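Local coordinates for flavodoxin, WrbA-like protein (Agrobacterium tumefaciens, PDB 3D7N) that probably binds FMN and passes electrons from NAD(P)H to quinones, as a WrbA-like relative of the flavodoxins, at residues 20-23 with 24-28; 87-90 with 91-94; 106-109 with 110-114; 169-172 with 173-177; 180-183 with 184-187. All blocks are in the same frame, centred on the assembly; numbering follows the deposited sequence.

Contact 1: 20-23 with 24-28; sequences THRM and AEAVA
Glu25 reaches back along its helix to lie over His21, one turn earlier, with Arg22 flanking it. Its CG stands opposite the carbonyl carbon (chi1 -70°) and the chain beyond is extended, which sends the carboxylate toward the start of the helix. On the way CG passes over one face of the imidazole, 4.3 Å from the ring centroid of His21, a CH-pi contact displaced toward the rim. Further out, OE2 of Glu25 lies 2.9 Å from NE2 of His21, with carboxylate and ring planes 44° apart. The other oxygen faces Arg22 more loosely: OE1 of Glu25 and NH1 of Arg22 are 3.9 Å apart in a long salt bridge. The guanidinium stands nearly perpendicular to the carboxylate (89°) and points no N-H at it, so the pair is held by charge alone.

This helix, 19-31, is the crossover of the beta-alpha-beta unit that opens the flavodoxin-like fold, running from strand 9-13 to strand 34-37. Its inward side is carried by Met23 and Ala24. Met23, a selenomethionine, sends its chain away from the following turn to Phe97, Pro152 and Met165, while its backbone serves that turn: Met23 O accepts the N-H of Val27 at 3.0 Å and is also brushed by Val27 CG2 at 3.1 Å. Ala24 N bonds to Thr20 O at 3.0 Å, and the small CB of Ala24 rests 3.4 Å from the same oxygen, packing inward against Phe97 and Leu35 of the sheet. Thr20 turns its hydroxyl the other way, to a hydrogen bond with His14 O.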
loop_
_atom_site.group_PDB
_atom_site.type_symbol
_atom_site.label_atom_id
_atom_site.label_comp_id
_atom_site.label_asym_id
_atom_site.label_seq_id
_atom_site.Cartn_x
_atom_site.Cartn_y
_atom_site.Cartn_z
ATOM N N THR A 20 1.529 2.433 -22.590
ATOM C CA THR A 20 2.599 2.986 -21.768
ATOM C C THR A 20 3.787 3.472 -22.613
ATOM O O THR A 20 4.512 4.329 -22.168
ATOM C CB THR A 20 2.949 2.100 -20.491
ATOM O OG1 THR A 20 4.369 2.039 -20.264
ATOM C CG2 THR A 20 2.356 0.742 -20.608
ATOM N N HIS A 21 3.922 3.006 -23.859
ATOM C CA HIS A 21 4.932 3.546 -24.809
ATOM C C HIS A 21 4.648 4.997 -25.189
ATOM O O HIS A 21 5.557 5.822 -25.246
ATOM C CB HIS A 21 5.021 2.699 -26.087
ATOM C CG HIS A 21 5.967 3.246 -27.117
ATOM N ND1 HIS A 21 7.327 3.351 -26.905
ATOM C CD2 HIS A 21 5.751 3.715 -28.372
ATOM C CE1 HIS A 21 7.909 3.844 -27.984
ATOM N NE2 HIS A 21 6.974 4.082 -28.887
ATOM N N ARG A 22 3.387 5.313 -25.444
ATOM C CA ARG A 22 3.000 6.682 -25.789
ATOM C C ARG A 22 3.199 7.633 -24.609
ATOM O O ARG A 22 3.675 8.755 -24.752
ATOM C CB ARG A 22 1.538 6.708 -26.276
ATOM C CG ARG A 22 1.124 7.964 -26.975
ATOM C CD ARG A 22 1.853 8.146 -28.302
ATOM N NE ARG A 22 1.776 9.533 -28.776
ATOM C CZ ARG A 22 2.502 10.557 -28.314
ATOM N NH1 ARG A 22 3.386 10.407 -27.330
ATOM N NH2 ARG A 22 2.320 11.761 -28.830
HETATM N N MSE A 23 2.847 7.164 -23.426
HETATM C CA MSE A 23 3.042 7.952 -22.202
HETATM C C MSE A 23 4.534 8.196 -21.903
HETATM O O MSE A 23 4.914 9.243 -21.398
HETATM C CB MSE A 23 2.354 7.250 -21.046
HETATM C CG MSE A 23 1.372 8.112 -20.277
HETATM SE SE MSE A 23 1.017 7.129 -18.555
HETATM C CE MSE A 23 0.956 8.705 -17.299
ATOM N N ALA A 24 5.370 7.218 -22.226
ATOM C CA ALA A 24 6.801 7.347 -22.061
ATOM C C ALA A 24 7.360 8.387 -23.026
ATOM O O ALA A 24 8.179 9.208 -22.621
ATOM C CB ALA A 24 7.480 6.006 -22.258
ATOM N N GLU A 25 6.939 8.344 -24.304
ATOM C CA GLU A 25 7.330 9.368 -25.259
ATOM C C GLU A 25 6.976 10.768 -24.746
ATOM O O GLU A 25 7.771 11.682 -24.815
ATOM C CB GLU A 25 6.712 9.097 -26.652
ATOM C CG GLU A 25 7.334 7.874 -27.362
ATOM C CD GLU A 25 6.518 7.317 -28.533
ATOM O OE1 GLU A 25 5.275 7.207 -28.467
ATOM O OE2 GLU A 25 7.138 6.948 -29.543
ATOM N N ALA A 26 5.782 10.911 -24.201
ATOM C CA ALA A 26 5.341 12.172 -23.612
ATOM C C ALA A 26 6.230 12.659 -22.438
ATOM O O ALA A 26 6.624 13.847 -22.381
ATOM C CB ALA A 26 3.864 12.046 -23.188
ATOM N N VAL A 27 6.562 11.752 -21.521
ATOM C CA VAL A 27 7.446 12.061 -20.407
ATOM C C VAL A 27 8.853 12.356 -20.941
ATOM O O VAL A 27 9.429 13.372 -20.585
ATOM C CB VAL A 27 7.448 10.907 -19.339
ATOM C CG1 VAL A 27 8.468 11.164 -18.163
ATOM C CG2 VAL A 27 6.013 10.663 -18.823
ATOM N N ALA A 28 9.371 11.524 -21.849
ATOM C CA ALA A 28 10.648 11.793 -22.515
ATOM C C ALA A 28 10.706 13.197 -23.158
ATOM O O ALA A 28 11.661 13.929 -22.986
ATOM C CB ALA A 28 10.929 10.719 -23.542
#

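Contact 2: 87-90 with 91-94; sequences AKWQ and DKVF
Trp89 and Lys92 are the first and last residues of a type II beta turn, with Gln90 and Asp91 at its corners, that leads into strand 93-100 of the flavodoxin-like sheet; just before it, Ala87 ends helix 81-85 in a Schellman motif and a type I turn runs from Ala87 to Gln90. One backbone hydrogen bond closes the type II turn, Lys92 N to Trp89 O at 3.3 Å, its donor well above the carbonyl plane. Asp91 takes the positive phi (69°) usual for the third residue of such a turn.

The apolar contacts gather on Trp89. Phe94 comes at it roughly at a right angle, with CZ of Phe94 3.9 Å from CE3 of Trp89. The aliphatic part of Lys92 runs past the indole on its five-membered side, Lys92 CE lying 3.8 Å from Trp89 CD1.

The polar ends find partners beyond the turn. Trp89 NE1 bonds to Asp53 and Lys92 NZ to the carbonyls of Asp53 and Ala55, tying the turn to the end of helix 46-54. Asp91 OD1 forms a salt bridge with Arg179 of the second subunit. Trp89 O, which closes the turn, also lies in the plane of the Phe94 ring, at its edge, 3.9 Å from Phe94 CE2.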
loop_
_atom_site.group_PDB
_atom_site.type_symbol
_atom_site.label_atom_id
_atom_site.label_comp_id
_atom_site.label_asym_id
_atom_site.label_seq_id
_atom_site.Cartn_x
_atom_site.Cartn_y
_atom_site.Cartn_z
ATOM N N ALA A 87 25.142 0.239 -4.691
ATOM C CA ALA A 87 24.556 1.592 -4.518
ATOM C C ALA A 87 24.763 2.565 -5.714
ATOM O O ALA A 87 24.869 3.779 -5.550
ATOM C CB ALA A 87 25.076 2.204 -3.195
ATOM N N LYS A 88 24.784 2.032 -6.924
ATOM C CA LYS A 88 25.017 2.846 -8.110
ATOM C C LYS A 88 23.995 3.971 -8.326
ATOM O O LYS A 88 24.338 5.007 -8.903
ATOM C CB LYS A 88 25.088 1.967 -9.362
ATOM C CG LYS A 88 26.349 1.070 -9.407
ATOM C CD LYS A 88 27.073 1.056 -10.773
ATOM C CE LYS A 88 28.347 1.941 -10.854
ATOM N NZ LYS A 88 29.604 1.167 -10.586
ATOM N N TRP A 89 22.759 3.793 -7.847
ATOM C CA TRP A 89 21.721 4.764 -8.090
ATOM C C TRP A 89 21.410 5.622 -6.873
ATOM O O TRP A 89 20.404 6.336 -6.877
ATOM C CB TRP A 89 20.429 4.083 -8.605
ATOM C CG TRP A 89 20.588 3.293 -9.888
ATOM C CD1 TRP A 89 21.686 3.227 -10.673
ATOM C CD2 TRP A 89 19.588 2.492 -10.541
ATOM N NE1 TRP A 89 21.467 2.420 -11.738
ATOM C CE2 TRP A 89 20.190 1.944 -11.694
ATOM C CE3 TRP A 89 18.253 2.186 -10.264
ATOM C CZ2 TRP A 89 19.497 1.110 -12.584
ATOM C CZ3 TRP A 89 17.554 1.355 -11.132
ATOM C CH2 TRP A 89 18.178 0.820 -12.282
ATOM N N GLN A 90 22.229 5.542 -5.830
ATOM C CA GLN A 90 22.021 6.350 -4.618
ATOM C C GLN A 90 21.984 7.844 -4.988
ATOM O O GLN A 90 22.767 8.335 -5.812
ATOM C CB GLN A 90 23.129 6.069 -3.560
ATOM C CG GLN A 90 22.772 6.407 -2.046
ATOM C CD GLN A 90 22.108 5.217 -1.258
ATOM O OE1 GLN A 90 22.047 5.217 0.002
ATOM N NE2 GLN A 90 21.634 4.195 -1.997
ATOM N N ASP A 91 21.032 8.550 -4.404
ATOM C CA ASP A 91 20.880 9.994 -4.572
ATOM C C ASP A 91 20.447 10.497 -5.941
ATOM O O ASP A 91 20.366 11.706 -6.151
ATOM C CB ASP A 91 22.131 10.727 -4.097
ATOM C CG ASP A 91 22.432 10.442 -2.667
ATOM O OD1 ASP A 91 21.487 10.084 -1.959
ATOM O OD2 ASP A 91 23.598 10.533 -2.252
ATOM N N LYS A 92 20.131 9.597 -6.856
ATOM C CA LYS A 92 19.544 9.988 -8.124
ATOM C C LYS A 92 18.105 10.455 -7.905
ATOM O O LYS A 92 17.448 10.072 -6.917
ATOM C CB LYS A 92 19.613 8.812 -9.131
ATOM C CG LYS A 92 21.056 8.429 -9.578
ATOM C CD LYS A 92 21.034 7.516 -10.803
ATOM C CE LYS A 92 22.402 6.921 -11.202
ATOM N NZ LYS A 92 23.394 7.906 -11.656
ATOM N N VAL A 93 17.603 11.250 -8.835
ATOM C CA VAL A 93 16.216 11.723 -8.805
ATOM C C VAL A 93 15.371 10.709 -9.579
ATOM O O VAL A 93 15.749 10.320 -10.670
ATOM C CB VAL A 93 16.095 13.117 -9.467
ATOM C CG1 VAL A 93 14.643 13.519 -9.642
ATOM C CG2 VAL A 93 16.920 14.199 -8.653
ATOM N N PHE A 94 14.271 10.238 -8.975
ATOM C CA PHE A 94 13.359 9.273 -9.571
ATOM C C PHE A 94 11.936 9.875 -9.733
ATOM O O PHE A 94 11.518 10.773 -8.963
ATOM C CB PHE A 94 13.266 8.016 -8.684
ATOM C CG PHE A 94 14.478 7.132 -8.718
ATOM C CD1 PHE A 94 14.511 5.991 -9.540
ATOM C CD2 PHE A 94 15.575 7.409 -7.938
ATOM C CE1 PHE A 94 15.666 5.173 -9.584
ATOM C CE2 PHE A 94 16.715 6.587 -7.965
ATOM C CZ PHE A 94 16.768 5.497 -8.798
#

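Contact 3: 106-109 with 110-114; sequences DKLN and TLQYL
Gln112 packs back onto Leu108, and here the turn is tight: Gln112 N bonds to Leu108 O at 2.9 Å, nearly along the C=O axis. Gln112 CG, opposite its own carbonyl carbon (chi1 -70°), comes back to 3.2 Å from the same Leu108 O. That one oxygen is therefore met by both an N-H and a methylene. The two side chains only graze each other, with Gln112 OE1 4.2 Å from Leu108 CG. Leu111 fits in similarly, its CG 3.5 Å from Lys107 O, the oxygen that accepts Leu111 N.

The helix concerned, 104-120, is the crossover of a beta-alpha-beta unit between strands 93-100 and 124-126. Lys107, Thr110 and Leu111 line its sheet side; Lys107 NZ bonds to Ser100 OG and Ser102 O, and Thr110 OG1 to Thr64 OG1.

Slacker geometry marks the first of these turns, where Thr110 N reaches Asp106 O only at 3.5 Å, a weak bond. Asn109 is the one partly exposed residue here. With its CG opposite the backbone N (chi1 -169°), its amide swings clear of the next turn and ND2 bonds to Gly67 O. Other subunits meet the side turned from the sheet: Gln112 packs on Gln112 of the second subunit and Asn109 on Leu108 of the third. Tyr113 lies against helix 71-79 of its own chain, and its OH bonds to Met66 O of the fourth subunit.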
loop_
_atom_site.group_PDB
_atom_site.type_symbol
_atom_site.label_atom_id
_atom_site.label_comp_id
_atom_site.label_asym_id
_atom_site.label_seq_id
_atom_site.Cartn_x
_atom_site.Cartn_y
_atom_site.Cartn_z
ATOM N N ASP A 106 -6.207 0.447 -8.818
ATOM C CA ASP A 106 -4.984 -0.287 -8.840
ATOM C C ASP A 106 -3.772 0.468 -9.269
ATOM O O ASP A 106 -2.686 0.081 -8.944
ATOM C CB ASP A 106 -5.159 -1.426 -9.784
ATOM C CG ASP A 106 -6.148 -2.398 -9.304
ATOM O OD1 ASP A 106 -6.807 -2.975 -10.176
ATOM O OD2 ASP A 106 -6.272 -2.603 -8.081
ATOM N N LYS A 107 -3.942 1.534 -10.015
ATOM C CA LYS A 107 -2.800 2.239 -10.504
ATOM C C LYS A 107 -1.970 2.851 -9.397
ATOM O O LYS A 107 -0.811 3.019 -9.571
ATOM C CB LYS A 107 -3.212 3.295 -11.504
ATOM C CG LYS A 107 -3.579 2.736 -12.828
ATOM C CD LYS A 107 -3.677 3.817 -13.849
ATOM C CE LYS A 107 -5.025 4.418 -13.865
ATOM N NZ LYS A 107 -5.841 3.682 -14.794
ATOM N N LEU A 108 -2.587 3.214 -8.286
ATOM C CA LEU A 108 -1.877 3.779 -7.146
ATOM C C LEU A 108 -0.934 2.721 -6.583
ATOM O O LEU A 108 0.169 3.038 -6.202
ATOM C CB LEU A 108 -2.826 4.277 -6.045
ATOM C CG LEU A 108 -2.088 4.941 -4.858
ATOM C CD1 LEU A 108 -1.257 6.146 -5.377
ATOM C CD2 LEU A 108 -3.054 5.356 -3.721
ATOM N N ASN A 109 -1.363 1.468 -6.556
ATOM C CA ASN A 109 -0.487 0.410 -6.117
ATOM C C ASN A 109 0.830 0.304 -6.941
ATOM O O ASN A 109 1.890 0.092 -6.393
ATOM C CB ASN A 109 -1.218 -0.929 -6.124
ATOM C CG ASN A 109 -0.409 -2.019 -5.417
ATOM O OD1 ASN A 109 -0.058 -1.847 -4.254
ATOM N ND2 ASN A 109 -0.060 -3.116 -6.132
ATOM N N THR A 110 0.715 0.402 -8.243
ATOM C CA THR A 110 1.836 0.389 -9.173
ATOM C C THR A 110 2.732 1.590 -8.877
ATOM O O THR A 110 3.873 1.408 -8.649
ATOM C CB THR A 110 1.358 0.391 -10.621
ATOM O OG1 THR A 110 0.612 -0.803 -10.808
ATOM C CG2 THR A 110 2.530 0.401 -11.638
ATOM N N LEU A 111 2.154 2.764 -8.685
ATOM C CA LEU A 111 2.946 3.950 -8.414
ATOM C C LEU A 111 3.698 3.833 -7.091
ATOM O O LEU A 111 4.884 4.228 -7.024
ATOM C CB LEU A 111 2.090 5.218 -8.472
ATOM C CG LEU A 111 1.544 5.529 -9.877
ATOM C CD1 LEU A 111 0.658 6.781 -9.870
ATOM C CD2 LEU A 111 2.752 5.582 -10.847
ATOM N N GLN A 112 3.011 3.343 -6.065
ATOM C CA GLN A 112 3.597 3.084 -4.768
ATOM C C GLN A 112 4.715 2.095 -4.800
ATOM O O GLN A 112 5.676 2.295 -4.068
ATOM C CB GLN A 112 2.551 2.660 -3.766
ATOM C CG GLN A 112 1.657 3.796 -3.418
ATOM C CD GLN A 112 1.005 3.682 -2.080
ATOM O OE1 GLN A 112 0.062 2.929 -1.915
ATOM N NE2 GLN A 112 1.508 4.474 -1.095
ATOM N N TYR A 113 4.661 1.075 -5.679
ATOM C CA TYR A 113 5.805 0.190 -5.879
ATOM C C TYR A 113 7.026 0.950 -6.456
ATOM O O TYR A 113 8.177 0.713 -6.129
ATOM C CB TYR A 113 5.491 -1.023 -6.780
ATOM C CG TYR A 113 6.764 -1.817 -7.034
ATOM C CD1 TYR A 113 7.424 -1.764 -8.239
ATOM C CD2 TYR A 113 7.350 -2.518 -6.007
ATOM C CE1 TYR A 113 8.649 -2.484 -8.441
ATOM C CE2 TYR A 113 8.552 -3.201 -6.176
ATOM C CZ TYR A 113 9.201 -3.155 -7.375
ATOM O OH TYR A 113 10.378 -3.808 -7.471
ATOM N N LEU A 114 6.759 1.846 -7.353
ATOM C CA LEU A 114 7.779 2.586 -8.028
ATOM C C LEU A 114 8.497 3.503 -7.020
ATOM O O LEU A 114 9.705 3.651 -7.016
ATOM C CB LEU A 114 7.048 3.345 -9.125
ATOM C CG LEU A 114 7.155 2.777 -10.544
ATOM C CD1 LEU A 114 7.392 1.270 -10.724
ATOM C CD2 LEU A 114 6.064 3.319 -11.437
#

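Contact 4: 169-172 with 173-177; sequences DLET and ARLYG
Ala173 sits against the turn before it, its N bonded to Asp169 O at 2.9 Å and its CB 3.3 Å from the same oxygen. The methyl also faces Val27 of helix 19-31, so a small residue lets the two helices come close.

Arg174 follows, and carries the chief polar interaction. It lies side by side with Glu171, both pointing the same way, and grips it with two nitrogens: NE of Arg174 donates to OE1 of Glu171 at 2.9 Å, and NH2 of Arg174 to OE2 of Glu171 at 2.9 Å. Both bonds are almost straight, and both oxygens lie in the guanidinium plane and are met on their syn sides. The fit is less flat for the carboxylate, whose plane is turned 34° from the guanidinium. Bends on both chains make the pairing possible, at chi2 in Glu171 (58°) and at chi3 in Arg174 (71°). This two-point salt bridge fixes the rotation of both groups at the flank of helix 167-186, where Arg174 also touches Glu29 of helix 19-31. Helix 167-186 is the last of this flavodoxin-like alpha/beta fold.

At Leu175 the backbone N bonds to Glu171 O in a nearly linear bond of 2.9 Å. Its CD2 slides across the Glu171 chain, 3.4 Å from OE2 of Glu171, so the carboxylate is bordered by a methyl as well as by the arginine. Tyr176 turns inward: its N bonds to Thr172 O, its CB rests 3.5 Å from that oxygen, and its hydroxyl reaches Val126 O and Gly96 N. Gly177 N carries on the helical pattern, bonded to Ala173 O.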
loop_
_atom_site.group_PDB
_atom_site.type_symbol
_atom_site.label_atom_id
_atom_site.label_comp_id
_atom_site.label_asym_id
_atom_site.label_seq_id
_atom_site.Cartn_x
_atom_site.Cartn_y
_atom_site.Cartn_z
ATOM N N ASP A 169 -4.025 13.568 -20.695
ATOM C CA ASP A 169 -3.059 12.690 -20.003
ATOM C C ASP A 169 -1.630 12.808 -20.493
ATOM O O ASP A 169 -0.692 12.770 -19.684
ATOM C CB ASP A 169 -3.483 11.212 -20.073
ATOM C CG ASP A 169 -4.798 10.959 -19.342
ATOM O OD1 ASP A 169 -5.142 11.799 -18.460
ATOM O OD2 ASP A 169 -5.505 9.966 -19.684
ATOM N N LEU A 170 -1.471 12.905 -21.820
ATOM C CA LEU A 170 -0.154 13.082 -22.443
ATOM C C LEU A 170 0.451 14.419 -21.991
ATOM O O LEU A 170 1.638 14.495 -21.702
ATOM C CB LEU A 170 -0.235 12.987 -23.982
ATOM C CG LEU A 170 -0.732 11.661 -24.552
ATOM C CD1 LEU A 170 -0.979 11.748 -26.009
ATOM C CD2 LEU A 170 0.271 10.593 -24.253
ATOM N N GLU A 171 -0.372 15.447 -21.871
ATOM C CA GLU A 171 0.116 16.749 -21.446
ATOM C C GLU A 171 0.591 16.773 -19.975
ATOM O O GLU A 171 1.708 17.241 -19.670
ATOM C CB GLU A 171 -0.949 17.814 -21.729
ATOM C CG GLU A 171 -0.609 19.258 -21.293
ATOM C CD GLU A 171 0.664 19.845 -21.917
ATOM O OE1 GLU A 171 1.261 19.190 -22.791
ATOM O OE2 GLU A 171 1.035 20.984 -21.540
ATOM N N THR A 172 -0.230 16.231 -19.082
ATOM C CA THR A 172 0.151 16.084 -17.674
ATOM C C THR A 172 1.402 15.224 -17.572
ATOM O O THR A 172 2.334 15.550 -16.819
ATOM C CB THR A 172 -1.099 15.697 -16.697
ATOM O OG1 THR A 172 -2.151 15.079 -17.435
ATOM C CG2 THR A 172 -1.797 17.029 -16.134
ATOM N N ALA A 173 1.475 14.171 -18.375
ATOM C CA ALA A 173 2.703 13.357 -18.436
ATOM C C ALA A 173 3.938 14.168 -18.866
ATOM O O ALA A 173 5.003 14.090 -18.259
ATOM C CB ALA A 173 2.500 12.138 -19.359
ATOM N N ARG A 174 3.793 14.977 -19.899
ATOM C CA ARG A 174 4.917 15.779 -20.430
ATOM C C ARG A 174 5.397 16.834 -19.412
ATOM O O ARG A 174 6.585 17.038 -19.215
ATOM C CB ARG A 174 4.474 16.458 -21.738
ATOM C CG ARG A 174 5.536 17.313 -22.381
ATOM C CD ARG A 174 4.954 18.285 -23.378
ATOM N NE ARG A 174 4.203 19.339 -22.707
ATOM C CZ ARG A 174 4.749 20.363 -22.054
ATOM N NH1 ARG A 174 6.075 20.509 -21.967
ATOM N NH2 ARG A 174 3.960 21.283 -21.506
ATOM N N LEU A 175 4.448 17.512 -18.783
ATOM C CA LEU A 175 4.725 18.461 -17.704
ATOM C C LEU A 175 5.494 17.761 -16.605
ATOM O O LEU A 175 6.464 18.301 -16.097
ATOM C CB LEU A 175 3.416 19.031 -17.115
ATOM C CG LEU A 175 2.720 20.296 -17.598
ATOM C CD1 LEU A 175 3.645 21.219 -18.425
ATOM C CD2 LEU A 175 1.427 20.001 -18.310
ATOM N N TYR A 176 5.066 16.546 -16.242
ATOM C CA TYR A 176 5.773 15.765 -15.225
ATOM C C TYR A 176 7.240 15.481 -15.593
ATOM O O TYR A 176 8.120 15.551 -14.729
ATOM C CB TYR A 176 5.089 14.432 -14.993
ATOM C CG TYR A 176 5.729 13.574 -13.895
ATOM C CD1 TYR A 176 5.721 13.999 -12.548
ATOM C CD2 TYR A 176 6.288 12.320 -14.183
ATOM C CE1 TYR A 176 6.267 13.246 -11.542
ATOM C CE2 TYR A 176 6.831 11.531 -13.170
ATOM C CZ TYR A 176 6.806 11.997 -11.829
ATOM O OH TYR A 176 7.331 11.231 -10.787
ATOM N N GLY A 177 7.494 15.131 -16.850
ATOM C CA GLY A 177 8.838 14.846 -17.299
ATOM C C GLY A 177 9.706 16.100 -17.230
ATOM O O GLY A 177 10.894 16.018 -16.858
#

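Contact 5: 180-183 with 184-187; sequences VANV and ARQH
Arg185 curls back over Ala181 and Asn182 near the C-terminal end of helix 167-186, the last helix of the flavodoxin-like fold. Its CB starts between two carbonyls of the preceding turn, 3.6 Å from Asn182 O and slightly further from Ala181 O. CG stays beside the latter, and the chain then bends at chi3 (-73°), which folds the guanidinium down onto the helix instead of letting it extend. NE passes at 4.1 Å from ND2 of Asn182. At CZ the group lies flat over the backbone, with Ala181 O facing the centre of one guanidinium face, 3.9 Å from its plane. That oxygen is not met by an N-H of the side chain; it accepts the backbone N of Arg185 at 3.0 Å and a weak bond from Ser7 OG. At the tip, NH1 of Arg185 is 4.1 Å from Ala181 CB, and NH2 comes 3.7 Å from ND2 of Asn182, whose amide is turned 67° from the guanidinium. A carbonyl facing it would probably favour the positive group, though the contact is loose and the residue exposed; Ser6 and Ser7 of the N-terminal tail lie alongside.

The buried side is plainer. Val180, Val183 and Ala184 press on strands of the sheet, meeting Val93, Ala57 and Val126, with Ala184 N bonded to Val180 O. Gln186 N bonds to Asn182 O, whereas His187 N meets Val183 O at too poor an angle for a hydrogen bond. Val183 and His187 each pack on the other's copy in the second subunit, and within the chain Val183 O is met by CB of His187 at 3.0 Å.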
loop_
_atom_site.group_PDB
_atom_site.type_symbol
_atom_site.label_atom_id
_atom_site.label_comp_id
_atom_site.label_asym_id
_atom_site.label_seq_id
_atom_site.Cartn_x
_atom_site.Cartn_y
_atom_site.Cartn_z
ATOM N N VAL A 180 10.548 16.597 -13.510
ATOM C CA VAL A 180 11.613 15.709 -13.023
ATOM C C VAL A 180 12.965 16.227 -13.496
ATOM O O VAL A 180 13.900 16.292 -12.706
ATOM C CB VAL A 180 11.455 14.215 -13.502
ATOM C CG1 VAL A 180 12.688 13.378 -13.041
ATOM C CG2 VAL A 180 10.124 13.597 -13.011
ATOM N N ALA A 181 13.068 16.592 -14.759
ATOM C CA ALA A 181 14.320 17.080 -15.275
ATOM C C ALA A 181 14.700 18.292 -14.487
ATOM O O ALA A 181 15.832 18.494 -14.174
ATOM C CB ALA A 181 14.210 17.399 -16.718
ATOM N N ASN A 182 13.729 19.091 -14.136
ATOM C CA ASN A 182 14.028 20.279 -13.408
ATOM C C ASN A 182 14.641 20.006 -12.070
ATOM O O ASN A 182 15.569 20.660 -11.680
ATOM C CB ASN A 182 12.795 21.121 -13.235
ATOM C CG ASN A 182 13.126 22.562 -12.978
ATOM O OD1 ASN A 182 12.778 23.111 -11.945
ATOM N ND2 ASN A 182 13.807 23.190 -13.927
ATOM N N VAL A 183 14.113 19.032 -11.353
ATOM C CA VAL A 183 14.667 18.693 -10.071
ATOM C C VAL A 183 16.027 18.089 -10.250
ATOM O O VAL A 183 16.897 18.315 -9.470
ATOM C CB VAL A 183 13.794 17.715 -9.335
ATOM C CG1 VAL A 183 14.426 17.322 -8.063
ATOM C CG2 VAL A 183 12.492 18.316 -9.069
ATOM N N ALA A 184 16.204 17.325 -11.300
ATOM C CA ALA A 184 17.444 16.649 -11.529
ATOM C C ALA A 184 18.557 17.631 -11.832
ATOM O O ALA A 184 19.690 17.391 -11.527
ATOM C CB ALA A 184 17.292 15.674 -12.635
ATOM N N ARG A 185 18.217 18.739 -12.448
ATOM C CA ARG A 185 19.172 19.815 -12.695
ATOM C C ARG A 185 19.610 20.477 -11.402
ATOM O O ARG A 185 20.794 20.711 -11.181
ATOM C CB ARG A 185 18.588 20.884 -13.624
ATOM C CG ARG A 185 18.906 20.656 -15.088
ATOM C CD ARG A 185 18.530 21.860 -15.937
ATOM N NE ARG A 185 17.076 21.955 -16.091
ATOM C CZ ARG A 185 16.333 21.223 -16.924
ATOM N NH1 ARG A 185 16.874 20.291 -17.718
ATOM N NH2 ARG A 185 15.016 21.417 -16.953
ATOM N N GLN A 186 18.645 20.750 -10.538
ATOM C CA GLN A 186 18.915 21.449 -9.296
ATOM C C GLN A 186 19.719 20.606 -8.320
ATOM O O GLN A 186 20.288 21.101 -7.365
ATOM C CB GLN A 186 17.598 21.828 -8.642
ATOM C CG GLN A 186 17.766 22.884 -7.570
ATOM C CD GLN A 186 16.437 23.341 -7.016
ATOM O OE1 GLN A 186 15.372 22.732 -7.314
ATOM N NE2 GLN A 186 16.473 24.415 -6.189
ATOM N N HIS A 187 19.792 19.325 -8.597
ATOM C CA HIS A 187 20.013 18.356 -7.565
ATOM C C HIS A 187 20.817 17.203 -8.169
ATOM O O HIS A 187 20.415 16.033 -8.099
ATOM C CB HIS A 187 18.627 17.902 -7.053
ATOM C CG HIS A 187 18.693 17.176 -5.769
ATOM N ND1 HIS A 187 19.261 15.922 -5.671
ATOM C CD2 HIS A 187 18.335 17.537 -4.517
ATOM C CE1 HIS A 187 19.238 15.527 -4.411
ATOM N NE2 HIS A 187 18.686 16.492 -3.688
#

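Contacts 1 and 4 pack together, since helices 19-31 and 167-186 lie side by side: Ala26 and Val27 meet Leu170, Ala173 and Gly177. Each has an apolar inner side and a carboxylate-guanidinium ion pair at its partly exposed edge, long and out of plane for Arg22 and Glu25, paired and straight for Glu171 and Arg174. Contact 5 shares helix 167-186 with contact 4 but replaces the ion pair by an arginine laid over a carbonyl. Its valines also touch Val93 of contact 2, the one contact of the five built on turns and not on a helix. Contact 3, on helix 104-120, is the most buried, partly through neighbouring subunits; contacts 2 and 5 also reach the second subunit.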